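Side-chain contact in flavin reductase domain protein (Arthrobacter sp., PDB 2QCK), which probably binds FMN and, as its family suggests, acts as a flavin reductase: residues 149-154 against 158-163. Residues are numbered along the deposited sequence; the frame is centred on the assembly and turned at random.
Sequences PLLYHS and SQPVPL
Leu151 and Ser158 face each other as an antiparallel hydrogen-bonded pair, a bridge between the two arms of a beta hairpin. Two backbone bonds close it: Leu151 N gives its hydrogen to Ser158 O at 3.0 Å, and Ser158 N returns one to Leu151 O at 2.9 Å. The second is nearly straight at the hydrogen (168°), yet its donor stands well above the carbonyl plane of Leu151. Both side chains emerge on the same face of the sheet, where their CB atoms lie 4.2 Å apart.

From that face Leu151 reaches along the partner strand to Pro160. Its chi1 of -38° keeps CG beside its own backbone N and carries the branch towards the proline; CD1 then rests on the imide bond joining Gln159 to Pro160, 3.2 Å from Pro160 N, a tight fit, and 3.5 Å from Pro160 CB. The leucine branch and the pyrrolidine ring cross at a slant. Pro149 O comes up to the rim of the same ring at Pro160 CD, 3.2 Å away. With its nitrogen closed into the ring, Pro160 has no N-H to offer this carbonyl; Pro149 O is buried without any hydrogen-bond partner, and beyond the Leu151-Ser158 bridge the two segments diverge, their short axes inclined at 109°.

The hairpin of strands 151-153 and 156-162 extends the main antiparallel sheet of the flavin reductase-like domain. Backbone bonds from Leu150 to Val24 and from Tyr152 to Ala22 tie its first arm to strand 22-31, while Leu150 and Gln159 both pack on Leu80. Its second arm pairs antiparallel with a strand of the second subunit, continuing the sheet across the dimer interface, where Leu151 also packs on Ala21 of that subunit.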
loop_
_atom_site.group_PDB
_atom_site.type_symbol
_atom_site.label_atom_id
_atom_site.label_comp_id
_atom_site.label_asym_id
_atom_site.label_seq_id
_atom_site.Cartn_x
_atom_site.Cartn_y
_atom_site.Cartn_z
ATOM N N PRO A 149 -9.620 -4.180 11.121
ATOM C CA PRO A 149 -8.886 -3.095 10.454
ATOM C C PRO A 149 -9.765 -2.065 9.774
ATOM O O PRO A 149 -10.833 -2.383 9.285
ATOM C CB PRO A 149 -8.056 -3.811 9.394
ATOM C CG PRO A 149 -8.003 -5.229 9.806
ATOM C CD PRO A 149 -9.224 -5.513 10.619
ATOM N N LEU A 150 -9.299 -0.827 9.764
ATOM C CA LEU A 150 -9.950 0.250 9.018
ATOM C C LEU A 150 -9.405 0.299 7.591
ATOM O O LEU A 150 -8.171 0.264 7.357
ATOM C CB LEU A 150 -9.711 1.589 9.731
ATOM C CG LEU A 150 -10.444 2.867 9.292
ATOM C CD1 LEU A 150 -11.939 2.681 9.457
ATOM C CD2 LEU A 150 -9.923 4.050 10.108
ATOM N N LEU A 151 -10.344 0.403 6.650
ATOM C CA LEU A 151 -10.040 0.518 5.237
ATOM C C LEU A 151 -10.548 1.833 4.717
ATOM O O LEU A 151 -11.403 2.479 5.337
ATOM C CB LEU A 151 -10.714 -0.596 4.473
ATOM C CG LEU A 151 -10.752 -1.960 5.164
ATOM C CD1 LEU A 151 -11.762 -2.834 4.428
ATOM C CD2 LEU A 151 -9.401 -2.544 5.158
ATOM N N TYR A 152 -9.991 2.253 3.588
ATOM C CA TYR A 152 -10.484 3.444 2.902
ATOM C C TYR A 152 -10.567 3.136 1.428
ATOM O O TYR A 152 -9.649 2.570 0.849
ATOM C CB TYR A 152 -9.519 4.550 3.085
ATOM C CG TYR A 152 -10.017 5.885 2.657
ATOM C CD1 TYR A 152 -10.922 6.570 3.422
ATOM C CD2 TYR A 152 -9.577 6.486 1.466
ATOM C CE1 TYR A 152 -11.361 7.793 3.061
ATOM C CE2 TYR A 152 -10.043 7.747 1.091
ATOM C CZ TYR A 152 -10.931 8.374 1.899
ATOM O OH TYR A 152 -11.410 9.629 1.581
ATOM N N HIS A 153 -11.685 3.477 0.824
ATOM C CA HIS A 153 -11.939 3.094 -0.536
ATOM C C HIS A 153 -12.897 4.122 -1.115
ATOM O O HIS A 153 -13.889 4.498 -0.460
ATOM C CB HIS A 153 -12.571 1.708 -0.569
ATOM C CG HIS A 153 -13.349 1.440 -1.806
ATOM N ND1 HIS A 153 -12.855 1.714 -3.068
ATOM C CD2 HIS A 153 -14.600 0.960 -1.984
ATOM C CE1 HIS A 153 -13.766 1.401 -3.976
ATOM N NE2 HIS A 153 -14.831 0.938 -3.345
ATOM N N SER A 154 -12.566 4.565 -2.324
ATOM C CA SER A 154 -13.330 5.555 -3.074
ATOM C C SER A 154 -13.955 6.601 -2.154
ATOM O O SER A 154 -15.156 6.826 -2.164
ATOM C CB SER A 154 -14.409 4.878 -3.895
ATOM O OG SER A 154 -15.001 5.859 -4.739
ATOM N N SER A 158 -14.298 2.120 5.355
ATOM C CA SER A 158 -14.972 0.854 5.218
ATOM C C SER A 158 -14.383 -0.140 6.205
ATOM O O SER A 158 -13.346 0.113 6.835
ATOM C CB SER A 158 -14.769 0.292 3.810
ATOM O OG SER A 158 -15.519 1.033 2.855
ATOM N N GLN A 159 -15.060 -1.267 6.332
ATOM C CA GLN A 159 -14.567 -2.359 7.124
ATOM C C GLN A 159 -14.508 -3.594 6.232
ATOM O O GLN A 159 -15.306 -3.713 5.312
ATOM C CB GLN A 159 -15.483 -2.588 8.288
ATOM C CG GLN A 159 -16.797 -3.235 7.918
ATOM C CD GLN A 159 -17.621 -3.510 9.132
ATOM O OE1 GLN A 159 -17.229 -4.313 9.986
ATOM N NE2 GLN A 159 -18.771 -2.842 9.229
ATOM N N PRO A 160 -13.546 -4.472 6.483
ATOM C CA PRO A 160 -13.442 -5.658 5.660
ATOM C C PRO A 160 -14.380 -6.746 6.179
ATOM O O PRO A 160 -14.478 -6.965 7.384
ATOM C CB PRO A 160 -11.980 -6.046 5.796
ATOM C CG PRO A 160 -11.584 -5.608 7.132
ATOM C CD PRO A 160 -12.488 -4.429 7.510
ATOM N N VAL A 161 -15.106 -7.391 5.273
ATOM C CA VAL A 161 -15.935 -8.523 5.669
ATOM C C VAL A 161 -15.413 -9.702 4.893
ATOM O O VAL A 161 -15.333 -9.639 3.684
ATOM C CB VAL A 161 -17.396 -8.313 5.310
ATOM C CG1 VAL A 161 -18.152 -9.548 5.678
ATOM C CG2 VAL A 161 -17.933 -7.093 5.999
ATOM N N PRO A 162 -14.988 -10.764 5.572
ATOM C CA PRO A 162 -14.428 -11.807 4.725
ATOM C C PRO A 162 -15.443 -12.371 3.766
ATOM O O PRO A 162 -16.637 -12.287 4.009
ATOM C CB PRO A 162 -13.948 -12.862 5.725
ATOM C CG PRO A 162 -14.673 -12.574 6.957
ATOM C CD PRO A 162 -14.911 -11.115 6.999
ATOM N N LEU A 163 -14.936 -12.900 2.659
ATOM C CA LEU A 163 -15.760 -13.501 1.649
ATOM C C LEU A 163 -16.163 -14.917 2.082
ATOM O O LEU A 163 -15.439 -15.605 2.819
ATOM C CB LEU A 163 -15.011 -13.508 0.318
ATOM C CG LEU A 163 -14.635 -12.162 -0.271
ATOM C CD1 LEU A 163 -13.784 -12.383 -1.537
ATOM C CD2 LEU A 163 -15.857 -11.401 -0.627
#